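Local atomic coordinates of endo-arabinase (Bacteroides thetaiotaomicron, PDB entry 5C0P), a protein that probably hydrolyses glycosidic bonds in arabinan, as a metal-binding glycoside hydrolase of family 43. Residues Cys134-Leu139 / Val203-Phe208. Residues are numbered along the deposited sequence; the frame is centred on the assembly and turned at random.
With TRS (2-amino-2-hydroxymethyl-propane-1,3-diol), chain J.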
ATOM      1  N   CYS A 134      11.506   5.545  -5.568  1.00 11.67           N
ATOM      2  CA  CYS A 134      10.693   4.474  -4.995  1.00 10.98           C
ATOM      3  C   CYS A 134       9.353   4.964  -4.470  1.00 13.44           C
ATOM      4  O   CYS A 134       9.191   6.133  -4.110  1.00 11.87           O
ATOM      5  CB  CYS A 134      11.420   3.782  -3.842  1.00 12.06           C
ATOM      6  SG  CYS A 134      13.016   3.085  -4.264  1.00 12.97           S
ATOM      7  N   LEU A 135       8.387   4.055  -4.421  1.00 10.67           N
ATOM      8  CA  LEU A 135       7.066   4.398  -3.917  1.00 10.42           C
ATOM      9  C   LEU A 135       6.335   3.198  -3.355  1.00 10.66           C
ATOM     10  O   LEU A 135       6.762   2.049  -3.531  1.00 10.18           O
ATOM     11  CB  LEU A 135       6.219   5.086  -4.997  1.00 13.23           C
ATOM     12  CG  LEU A 135       6.038   4.478  -6.388  1.00 20.05           C
ATOM     13  CD1 LEU A 135       5.042   3.330  -6.409  1.00 21.38           C
ATOM     14  CD2 LEU A 135       5.593   5.561  -7.364  1.00 22.76           C
ATOM     15  N   ASP A 136       5.238   3.489  -2.661  1.00 10.11           N
ATOM     16  CA  ASP A 136       4.308   2.481  -2.164  1.00 10.50           C
ATOM     17  C   ASP A 136       4.946   1.516  -1.173  1.00  9.38           C
ATOM     18  O   ASP A 136       4.607   0.340  -1.150  1.00 12.34           O
ATOM     19  CB  ASP A 136       3.634   1.716  -3.330  1.00  9.98           C
ATOM     20  CG  ASP A 136       2.651   2.571  -4.115  1.00 14.75           C
ATOM     21  OD1 ASP A 136       2.415   3.745  -3.738  1.00 13.94           O
ATOM     22  OD2 ASP A 136       2.103   2.068  -5.119  1.00 12.63           O
ATOM     23  N   GLY A 137       5.878   2.007  -0.357  1.00  8.87           N
ATOM     24  CA  GLY A 137       6.459   1.180   0.688  1.00 11.45           C
ATOM     25  C   GLY A 137       5.408   0.685   1.665  1.00 11.81           C
ATOM     26  O   GLY A 137       4.644   1.479   2.245  1.00 11.66           O
ATOM     27  N   SER A 138       5.365  -0.632   1.853  1.00 10.29           N
ATOM     28  CA  SER A 138       4.399  -1.248   2.755  1.00 10.16           C
ATOM     29  C   SER A 138       5.090  -2.149   3.769  1.00  8.91           C
ATOM     30  O   SER A 138       6.288  -2.436   3.654  1.00  8.95           O
ATOM     31  CB  SER A 138       3.360  -2.041   1.963  1.00 11.24           C
ATOM     32  OG  SER A 138       3.948  -3.165   1.332  1.00 12.76           O
ATOM     33  N   LEU A 139       4.328  -2.597   4.764  1.00  8.50           N
ATOM     34  CA  LEU A 139       4.870  -3.403   5.854  1.00 10.09           C
ATOM     35  C   LEU A 139       4.222  -4.778   5.835  1.00 13.50           C
ATOM     36  O   LEU A 139       2.997  -4.906   5.761  1.00 12.99           O
ATOM     37  CB  LEU A 139       4.591  -2.717   7.193  1.00 10.08           C
ATOM     38  CG  LEU A 139       5.076  -3.412   8.466  1.00 11.17           C
ATOM     39  CD1 LEU A 139       6.585  -3.429   8.533  1.00 12.07           C
ATOM     40  CD2 LEU A 139       4.502  -2.720   9.691  1.00 10.79           C
ATOM     41  N   VAL A 203       4.107  -0.589 -15.245  1.00 10.78           N
ATOM     42  CA  VAL A 203       3.955  -0.049 -13.901  1.00 10.88           C
ATOM     43  C   VAL A 203       4.010  -1.144 -12.834  1.00 11.78           C
ATOM     44  O   VAL A 203       3.459  -2.233 -13.028  1.00 10.10           O
ATOM     45  CB  VAL A 203       2.599   0.669 -13.798  1.00 11.30           C
ATOM     46  CG1 VAL A 203       2.255   1.045 -12.341  1.00 12.47           C
ATOM     47  CG2 VAL A 203       2.575   1.890 -14.707  1.00 11.82           C
ATOM     48  N   THR A 204       4.685  -0.857 -11.718  1.00 10.98           N
ATOM     49  CA  THR A 204       4.478  -1.597 -10.472  1.00  9.48           C
ATOM     50  C   THR A 204       3.945  -0.642  -9.410  1.00 11.85           C
ATOM     51  O   THR A 204       4.570   0.388  -9.121  1.00 13.07           O
ATOM     52  CB  THR A 204       5.747  -2.265  -9.926  1.00 13.54           C
ATOM     53  OG1 THR A 204       6.817  -1.316  -9.893  1.00 12.92           O
ATOM     54  CG2 THR A 204       6.154  -3.459 -10.776  1.00 10.52           C
ATOM     55  N   ASP A 205       2.792  -0.996  -8.845  1.00 10.87           N
ATOM     56  CA  ASP A 205       2.167  -0.253  -7.751  1.00 10.59           C
ATOM     57  C   ASP A 205       1.801  -1.205  -6.617  1.00  9.86           C
ATOM     58  O   ASP A 205       1.498  -2.379  -6.841  1.00 10.55           O
ATOM     59  CB  ASP A 205       0.849   0.409  -8.211  1.00  9.90           C
ATOM     60  CG  ASP A 205       1.036   1.738  -8.944  1.00 14.24           C
ATOM     61  OD1 ASP A 205       2.143   2.316  -8.957  1.00 14.74           O
ATOM     62  OD2 ASP A 205       0.023   2.238  -9.487  1.00 13.74           O
ATOM     63  N   ALA A 206       1.822  -0.685  -5.394  1.00  8.50           N
ATOM     64  CA  ALA A 206       1.026  -1.239  -4.290  1.00  8.92           C
ATOM     65  C   ALA A 206       1.289  -2.664  -3.784  1.00  9.04           C
ATOM     66  O   ALA A 206       0.344  -3.363  -3.444  1.00 12.51           O
ATOM     67  CB  ALA A 206      -0.460  -1.103  -4.647  1.00 11.51           C
ATOM     68  N   PRO A 207       2.557  -3.096  -3.690  1.00  8.48           N
ATOM     69  CA  PRO A 207       2.751  -4.455  -3.170  1.00  8.76           C
ATOM     70  C   PRO A 207       2.211  -4.646  -1.748  1.00 10.73           C
ATOM     71  O   PRO A 207       2.411  -3.805  -0.872  1.00 10.89           O
ATOM     72  CB  PRO A 207       4.276  -4.609  -3.169  1.00  9.91           C
ATOM     73  CG  PRO A 207       4.794  -3.194  -3.077  1.00 10.36           C
ATOM     74  CD  PRO A 207       3.829  -2.380  -3.874  1.00 11.91           C
ATOM     75  N   PHE A 208       1.535  -5.771  -1.531  1.00  9.71           N
ATOM     76  CA  PHE A 208       0.992  -6.106  -0.230  1.00  9.46           C
ATOM     77  C   PHE A 208       0.945  -7.618  -0.099  1.00  9.66           C
ATOM     78  O   PHE A 208       0.383  -8.292  -0.959  1.00 11.59           O
ATOM     79  CB  PHE A 208      -0.414  -5.524  -0.074  1.00 12.32           C
ATOM     80  CG  PHE A 208      -0.955  -5.658   1.327  1.00 14.15           C
ATOM     81  CD1 PHE A 208      -0.642  -4.716   2.300  1.00 14.60           C
ATOM     82  CD2 PHE A 208      -1.741  -6.738   1.673  1.00 15.64           C
ATOM     83  CE1 PHE A 208      -1.123  -4.846   3.598  1.00 15.45           C
ATOM     84  CE2 PHE A 208      -2.221  -6.886   2.967  1.00 14.37           C
ATOM     85  CZ  PHE A 208      -1.922  -5.936   3.928  1.00 16.57           C
TER
HETATM   86  C   TRS J 409       0.175   5.544  -6.621  1.00 17.88           C
HETATM   87  C1  TRS J 409       1.697   5.652  -6.633  1.00 16.28           C
HETATM   88  C2  TRS J 409      -0.228   4.448  -5.643  1.00 15.21           C
HETATM   89  C3  TRS J 409      -0.471   6.894  -6.284  1.00 17.57           C
HETATM   90  N   TRS J 409      -0.275   5.171  -7.965  1.00 15.52           N
HETATM   91  O1  TRS J 409       2.201   6.106  -5.389  1.00 23.31           O
HETATM   92  O2  TRS J 409       0.023   3.161  -6.183  1.00 12.26           O
HETATM   93  O3  TRS J 409      -1.880   6.881  -6.496  1.00 16.22           O
HETATM   94  O   HOH W   1       2.251  -0.988  -1.234  1.00 12.36           O
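The carboxylate of Asp-136 reaches across to the backbone of Ala-206. Its OD2 accepts a hydrogen bond from Ala-206 N at 2.8 Å. The donor comes from the anti side, 20° out of the carboxylate plane. CG is anti to the carbonyl carbon (chi1 -70°), and from there the carboxylate reaches the Ala-206 backbone. The bound TRS, probably from the crystallisation liquor, meets the same carboxylate at both oxygens: its O2 donates to Asp-136 OD2 at 2.6 Å, and its O1 to Asp-136 OD1. Two like charges come close here, Asp-205 OD1 3.8 Å from Asp-136 OD2, and both acids touch the bound TRS. Asp-205 OD2 bonds to Tyr-231 OH and only weakly to TRS N. Leu-135 CD1 approaches Asp-205 OD1 at 4.0 Å. Further along, Ser-138 OG donates to Pro-207 O at 2.8 Å, tilted 35° from the carbonyl plane. A water bridges Asp-136 O and Pro-207 O. The contact joins the first strands of two successive blades of the five-bladed beta-propeller fold of this family. These strands run nearly parallel, near the propeller centre. An alanine at Asp-136 would remove the carboxylate and would probably leave Ala-206 N and two TRS hydroxyls without their acceptor. Asp-136 is predicted to modulate the pKa of the catalytic glutamate and to orient it with the substrate. Its grip on TRS hydroxyls is consistent with a place for sugar hydroxyls here.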